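Local coordinates for protein kinase A regulatory subunit, putative (Trypanosoma cruzi, PDB 6FTF) that probably restrains the catalytic subunit of a cAMP-independent protein kinase A and binds the nucleoside analogue 7-cyano-7-deazainosine in two cyclic nucleotide-binding domains, at residues 22-27 and 138-143; 234-239 and 276-281. One frame throughout, in Å; residues are numbered along the deposited sequence.

Contact 1 (22-27 and 138-143)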
loop_
_atom_site.group_PDB
_atom_site.type_symbol
_atom_site.label_atom_id
_atom_site.label_comp_id
_atom_site.label_asym_id
_atom_site.label_seq_id
_atom_site.Cartn_x
_atom_site.Cartn_y
_atom_site.Cartn_z
ATOM N N GLN A 22 16.627 18.119 -11.900
ATOM C CA GLN A 22 15.798 19.041 -11.133
ATOM C C GLN A 22 14.374 18.970 -11.674
ATOM O O GLN A 22 14.129 19.272 -12.845
ATOM C CB GLN A 22 16.320 20.483 -11.175
ATOM C CG GLN A 22 15.529 21.412 -10.222
ATOM C CD GLN A 22 15.902 22.886 -10.318
ATOM O OE1 GLN A 22 17.079 23.242 -10.381
ATOM N NE2 GLN A 22 14.890 23.752 -10.307
ATOM N N ALA A 23 13.443 18.593 -10.819
ATOM C CA ALA A 23 12.055 18.542 -11.225
ATOM C C ALA A 23 11.510 19.950 -11.443
ATOM O O ALA A 23 11.953 20.908 -10.799
ATOM C CB ALA A 23 11.234 17.877 -10.132
ATOM N N PRO A 24 10.519 20.102 -12.314
ATOM C CA PRO A 24 9.827 21.388 -12.396
ATOM C C PRO A 24 9.135 21.691 -11.085
ATOM O O PRO A 24 8.799 20.794 -10.317
ATOM C CB PRO A 24 8.818 21.185 -13.528
ATOM C CG PRO A 24 8.628 19.748 -13.630
ATOM C CD PRO A 24 9.906 19.092 -13.184
ATOM N N TYR A 25 8.928 22.976 -10.830
ATOM C CA TYR A 25 8.198 23.418 -9.654
ATOM C C TYR A 25 7.125 24.388 -10.105
ATOM O O TYR A 25 7.431 25.431 -10.696
ATOM C CB TYR A 25 9.097 24.067 -8.587
ATOM C CG TYR A 25 8.300 24.559 -7.385
ATOM C CD1 TYR A 25 7.423 23.710 -6.714
ATOM C CD2 TYR A 25 8.391 25.881 -6.946
ATOM C CE1 TYR A 25 6.667 24.152 -5.633
ATOM C CE2 TYR A 25 7.642 26.329 -5.855
ATOM C CZ TYR A 25 6.780 25.455 -5.205
ATOM O OH TYR A 25 6.009 25.880 -4.130
ATOM N N PHE A 26 5.882 24.035 -9.848
ATOM C CA PHE A 26 4.745 24.912 -10.066
ATOM C C PHE A 26 4.268 25.312 -8.684
ATOM O O PHE A 26 3.859 24.458 -7.895
ATOM C CB PHE A 26 3.652 24.183 -10.842
ATOM C CG PHE A 26 4.112 23.668 -12.171
ATOM C CD1 PHE A 26 4.143 24.505 -13.273
ATOM C CD2 PHE A 26 4.530 22.361 -12.320
ATOM C CE1 PHE A 26 4.572 24.043 -14.493
ATOM C CE2 PHE A 26 4.957 21.898 -13.540
ATOM C CZ PHE A 26 4.981 22.743 -14.628
ATOM N N GLU A 27 4.338 26.604 -8.385
ATOM C CA GLU A 27 4.186 27.052 -7.005
ATOM C C GLU A 27 2.882 26.549 -6.399
ATOM O O GLU A 27 1.825 26.593 -7.036
ATOM C CB GLU A 27 4.248 28.581 -6.928
ATOM C CG GLU A 27 4.526 29.078 -5.519
ATOM C CD GLU A 27 4.159 30.534 -5.324
ATOM O OE1 GLU A 27 3.910 31.229 -6.332
ATOM O OE2 GLU A 27 4.112 30.980 -4.157
ATOM N N ARG A 138 6.708 12.501 -17.193
ATOM C CA ARG A 138 7.490 11.274 -17.314
ATOM C C ARG A 138 8.872 11.412 -16.695
ATOM O O ARG A 138 9.330 10.509 -15.992
ATOM C CB ARG A 138 7.611 10.901 -18.789
ATOM C CG ARG A 138 8.573 9.764 -19.092
ATOM C CD ARG A 138 8.368 9.370 -20.554
ATOM N NE ARG A 138 9.151 8.237 -21.025
ATOM C CZ ARG A 138 9.050 7.752 -22.261
ATOM N NH1 ARG A 138 8.204 8.306 -23.126
ATOM N NH2 ARG A 138 9.787 6.718 -22.636
ATOM N N ASP A 139 9.580 12.502 -16.988
ATOM C CA ASP A 139 10.966 12.595 -16.534
ATOM C C ASP A 139 11.038 12.652 -15.019
ATOM O O ASP A 139 11.912 12.026 -14.412
ATOM C CB ASP A 139 11.675 13.802 -17.157
ATOM C CG ASP A 139 11.995 13.608 -18.642
ATOM O OD1 ASP A 139 11.862 12.477 -19.149
ATOM O OD2 ASP A 139 12.396 14.601 -19.296
ATOM N N THR A 140 10.120 13.373 -14.379
ATOM C CA THR A 140 10.149 13.386 -12.928
ATOM C C THR A 140 9.822 12.011 -12.372
ATOM O O THR A 140 10.446 11.568 -11.406
ATOM C CB THR A 140 9.211 14.452 -12.359
ATOM O OG1 THR A 140 9.574 15.723 -12.902
ATOM C CG2 THR A 140 9.326 14.518 -10.867
ATOM N N TYR A 141 8.825 11.334 -12.946
ATOM C CA TYR A 141 8.533 9.980 -12.500
ATOM C C TYR A 141 9.772 9.089 -12.632
ATOM O O TYR A 141 10.166 8.398 -11.685
ATOM C CB TYR A 141 7.341 9.370 -13.257
ATOM C CG TYR A 141 7.125 7.954 -12.778
ATOM C CD1 TYR A 141 6.536 7.689 -11.542
ATOM C CD2 TYR A 141 7.620 6.881 -13.501
ATOM C CE1 TYR A 141 6.410 6.379 -11.073
ATOM C CE2 TYR A 141 7.504 5.574 -13.035
ATOM C CZ TYR A 141 6.904 5.341 -11.827
ATOM O OH TYR A 141 6.814 4.040 -11.370
ATOM N N ARG A 142 10.416 9.101 -13.802
ATOM C CA ARG A 142 11.522 8.170 -14.021
ATOM C C ARG A 142 12.742 8.518 -13.187
ATOM O O ARG A 142 13.463 7.612 -12.746
ATOM C CB ARG A 142 11.894 8.103 -15.500
ATOM C CG ARG A 142 10.778 7.521 -16.349
ATOM C CD ARG A 142 11.167 7.287 -17.790
ATOM N NE ARG A 142 12.146 6.206 -17.928
ATOM C CZ ARG A 142 13.391 6.351 -18.382
ATOM N NH1 ARG A 142 13.847 7.535 -18.773
ATOM N NH2 ARG A 142 14.187 5.291 -18.457
ATOM N N ASN A 143 13.008 9.806 -12.972
ATOM C CA ASN A 143 14.217 10.205 -12.261
ATOM C C ASN A 143 14.042 10.177 -10.756
ATOM O O ASN A 143 14.984 9.815 -10.038
ATOM C CB ASN A 143 14.645 11.605 -12.678
ATOM C CG ASN A 143 15.440 11.601 -13.932
ATOM O OD1 ASN A 143 16.667 11.425 -13.901
ATOM N ND2 ASN A 143 14.770 11.770 -15.053
#
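With chi1 at -57°, Thr140 holds OG1 beside its own backbone N and sends CG2 anti to that nitrogen, so that both branches meet the loop 22-27. Ala23 CB touches both branches, 3.9 Å from Thr140 OG1 and 3.9 Å from Thr140 CG2; its single methyl suits a place where the loop comes close to the helix. Pro24 runs alongside the threonine but points the other way, its ring carbon CD 3.4 Å from Thr140 OG1. Neither residue bonds to the hydroxyl, which is satisfied instead by Tyr21 OH and by Asp137 OD1 at the end of the preceding strand. Here the first helical turn after the last strand of a cyclic nucleotide-binding beta-roll is packed against the loop between helices 15-18 and 30-42, whose Ala23 and Pro24 also rest on Val56 and Ala60 of helix 51-60. Within the same helix as Thr140, Asn143 folds its amide back on the chain: ND2 donates to Asp139 O over 2.9 Å, with that oxygen lying almost in the amide plane. Asn143 N reaches the same Asp139 O from the opposite face of the carbonyl, giving this oxygen two donors from one residue.

Contact 2 (234-239 and 276-281). With 7CI (7-cyano-7-deazainosine), chain E.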
loop_
_atom_site.group_PDB
_atom_site.type_symbol
_atom_site.label_atom_id
_atom_site.label_comp_id
_atom_site.label_asym_id
_atom_site.label_seq_id
_atom_site.Cartn_x
_atom_site.Cartn_y
_atom_site.Cartn_z
ATOM N N GLY A 234 -0.558 -8.101 12.588
ATOM C CA GLY A 234 -0.629 -6.654 12.631
ATOM C C GLY A 234 -1.910 -6.077 12.075
ATOM O O GLY A 234 -2.156 -4.877 12.237
ATOM N N GLU A 235 -2.770 -6.889 11.474
ATOM C CA GLU A 235 -3.948 -6.332 10.832
ATOM C C GLU A 235 -5.039 -5.938 11.817
ATOM O O GLU A 235 -5.900 -5.125 11.462
ATOM C CB GLU A 235 -4.543 -7.283 9.790
ATOM C CG GLU A 235 -5.281 -8.477 10.350
ATOM C CD GLU A 235 -4.388 -9.568 10.877
ATOM O OE1 GLU A 235 -3.149 -9.497 10.675
ATOM O OE2 GLU A 235 -4.953 -10.519 11.486
ATOM N N LEU A 236 -5.068 -6.497 13.028
ATOM C CA LEU A 236 -6.229 -6.268 13.884
ATOM C C LEU A 236 -6.342 -4.803 14.259
ATOM O O LEU A 236 -7.442 -4.226 14.268
ATOM C CB LEU A 236 -6.156 -7.123 15.145
ATOM C CG LEU A 236 -6.134 -8.631 14.923
ATOM C CD1 LEU A 236 -6.134 -9.351 16.256
ATOM C CD2 LEU A 236 -7.320 -9.104 14.075
ATOM N N GLU A 237 -5.218 -4.186 14.576
ATOM C CA GLU A 237 -5.201 -2.776 14.933
ATOM C C GLU A 237 -5.647 -1.904 13.776
ATOM O O GLU A 237 -6.233 -0.834 13.997
ATOM C CB GLU A 237 -3.793 -2.387 15.368
ATOM C CG GLU A 237 -3.356 -3.022 16.689
ATOM C CD GLU A 237 -3.106 -4.523 16.638
ATOM O OE1 GLU A 237 -2.598 -5.031 15.605
ATOM O OE2 GLU A 237 -3.409 -5.211 17.645
ATOM N N PHE A 238 -5.323 -2.323 12.546
ATOM C CA PHE A 238 -5.696 -1.571 11.351
ATOM C C PHE A 238 -7.192 -1.671 11.101
ATOM O O PHE A 238 -7.816 -0.699 10.638
ATOM C CB PHE A 238 -5.015 -2.134 10.102
ATOM C CG PHE A 238 -3.510 -2.008 10.030
ATOM C CD1 PHE A 238 -2.699 -1.570 11.076
ATOM C CD2 PHE A 238 -2.908 -2.343 8.824
ATOM C CE1 PHE A 238 -1.311 -1.489 10.897
ATOM C CE2 PHE A 238 -1.565 -2.242 8.637
ATOM C CZ PHE A 238 -0.759 -1.830 9.671
ATOM N N LEU A 239 -7.774 -2.845 11.358
ATOM C CA LEU A 239 -9.199 -3.081 11.133
ATOM C C LEU A 239 -10.042 -2.359 12.167
ATOM O O LEU A 239 -11.105 -1.815 11.839
ATOM C CB LEU A 239 -9.500 -4.578 11.206
ATOM C CG LEU A 239 -8.919 -5.408 10.058
ATOM C CD1 LEU A 239 -9.051 -6.879 10.354
ATOM C CD2 LEU A 239 -9.591 -5.099 8.725
ATOM N N LYS A 276 -11.207 -9.991 8.046
ATOM C CA LYS A 276 -12.196 -9.946 9.115
ATOM C C LYS A 276 -12.696 -11.332 9.530
ATOM O O LYS A 276 -13.327 -11.450 10.589
ATOM C CB LYS A 276 -13.364 -9.047 8.681
ATOM C CG LYS A 276 -13.019 -7.556 8.648
ATOM C CD LYS A 276 -14.186 -6.689 8.165
ATOM C CE LYS A 276 -13.828 -5.198 8.198
ATOM N NZ LYS A 276 -13.839 -4.598 9.566
ATOM N N ARG A 277 -12.411 -12.377 8.746
ATOM C CA ARG A 277 -12.809 -13.746 9.062
ATOM C C ARG A 277 -12.134 -14.271 10.312
ATOM O O ARG A 277 -12.534 -15.319 10.827
ATOM C CB ARG A 277 -12.370 -14.727 7.968
ATOM C CG ARG A 277 -13.003 -14.644 6.593
ATOM C CD ARG A 277 -12.220 -15.597 5.668
ATOM N NE ARG A 277 -12.638 -15.551 4.270
ATOM C CZ ARG A 277 -12.071 -16.263 3.297
ATOM N NH1 ARG A 277 -11.057 -17.082 3.563
ATOM N NH2 ARG A 277 -12.521 -16.159 2.050
ATOM N N CYS A 278 -11.107 -13.585 10.804
ATOM C CA CYS A 278 -10.460 -14.033 12.023
ATOM C C CYS A 278 -11.447 -14.130 13.176
ATOM O O CYS A 278 -11.222 -14.928 14.094
ATOM C CB CYS A 278 -9.293 -13.104 12.367
ATOM S SG CYS A 278 -9.773 -11.403 12.701
ATOM N N ALA A 279 -12.544 -13.369 13.147
ATOM C CA ALA A 279 -13.528 -13.460 14.221
ATOM C C ALA A 279 -14.064 -14.875 14.392
ATOM O O ALA A 279 -14.482 -15.240 15.491
ATOM C CB ALA A 279 -14.689 -12.500 13.962
ATOM N N ASP A 280 -14.072 -15.676 13.328
ATOM C CA ASP A 280 -14.595 -17.041 13.341
ATOM C C ASP A 280 -13.521 -18.102 13.568
ATOM O O ASP A 280 -13.840 -19.298 13.583
ATOM C CB ASP A 280 -15.296 -17.327 12.009
ATOM C CG ASP A 280 -16.390 -16.328 11.701
ATOM O OD1 ASP A 280 -17.207 -16.057 12.609
ATOM O OD2 ASP A 280 -16.436 -15.835 10.549
ATOM N N ASP A 281 -12.272 -17.694 13.760
ATOM C CA ASP A 281 -11.130 -18.586 13.869
ATOM C C ASP A 281 -10.820 -18.782 15.344
ATOM O O ASP A 281 -10.637 -17.782 16.063
ATOM C CB ASP A 281 -9.961 -17.903 13.168
ATOM C CG ASP A 281 -8.685 -18.719 13.142
ATOM O OD1 ASP A 281 -8.448 -19.571 14.027
ATOM O OD2 ASP A 281 -7.886 -18.435 12.230
HETATM C C1 7CI E . -2.007 -10.637 16.621
HETATM N N1 7CI E . -3.058 -11.024 17.636
HETATM O O1 7CI E . -1.066 -9.775 17.221
HETATM C C2 7CI E . -3.681 -12.190 17.648
HETATM N N2 7CI E . -3.512 -13.263 16.839
HETATM O O2 7CI E . -1.893 -10.125 14.313
HETATM C C3 7CI E . -4.214 -14.380 17.117
HETATM N N3 7CI E . -5.160 -14.400 18.153
HETATM O O3 7CI E . -2.534 -7.586 14.789
HETATM C C4 7CI E . -5.373 -13.313 18.956
HETATM N N4 7CI E . -5.778 -9.869 21.348
HETATM C C5 7CI E . -4.598 -12.152 18.744
HETATM O O5 7CI E . -6.277 -13.411 19.834
HETATM C C6 7CI E . -4.474 -10.844 19.378
HETATM C C7 7CI E . -3.489 -10.211 18.633
HETATM C C8 7CI E . -5.187 -10.320 20.455
HETATM C C9 7CI E . -2.588 -9.879 15.478
HETATM C C10 7CI E . -2.474 -8.512 15.916
HETATM C C11 7CI E . -1.069 -8.519 16.555
HETATM C C12 7CI E . -0.829 -7.364 17.610
HETATM O O4 7CI E . -1.907 -7.279 18.476
HETATM O O HOH W 1 -12.448 -2.619 9.637
#
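The sugar hydroxyl O3 of 7-cyano-7-deazainosine is gripped from several directions: Leu236 N donates to it over 3.3 Å, Gly234 N adds a weak bond, and O3 itself donates to Glu237 OE1 at 2.7 Å. This is the Gly-Glu-Leu turn and short helix of the phosphate-binding cassette, the signature of cyclic nucleotide-binding domains. Gly234 N makes its straighter bond, at 163°, with the neighbouring hydroxyl O2, from a backbone whose positive phi of 105° suits glycine. Glu237 bends at chi2, bringing its second oxygen OE2 to 2.7 Å from the ligand hydroxyl O4, so the carboxylate takes a hydroxyl on each oxygen. Its negative charge, set beside the sugar, would probably disfavour a cyclic phosphate there, consistent with a cAMP-independent kinase. Leu236 faces two ways. Its CD1 methyl lies against the nucleoside, 3.7 Å from the base carbon C7, while CD2 meets Cys278 SG at 3.6 Å. That sulfur sits in the crowded position between backbone N and carbonyl carbon (chi1 63°), directed at the cassette; a small, weakly polar group fits well against a leucine methyl. Tyr287 also packs on Leu236. Farther along the helix, Leu239 packs against the segment 276-281, where the exposed lysine supplies an aliphatic stem at the edge: Lys276 CG approaches Leu239 CD2 to 4.2 Å, and a water, whose link to the ammonium group is doubtful, donates to Leu239 O at 2.7 Å.

From the N terminus, the chain passes through the loop 22-27, runs through helices 30-42 and 51-60 and the first beta-roll, and returns at helix 138-145, where contact 1 closes a long loop. It then crosses to the second beta-roll, whose cassette helix 235-240 is joined, 36 residues later, by the segment 276-281, closing contact 2. The two loops follow in series, neither enclosing nor crossing the other, and lie about 40 Å apart, centre to centre, on opposite sides of the chain's centre. Contact 1 joins the N-terminal loop 22-27 to the helix leaving the first roll; contact 2 joins a ligand-binding helix to the C-terminal helical region of the second.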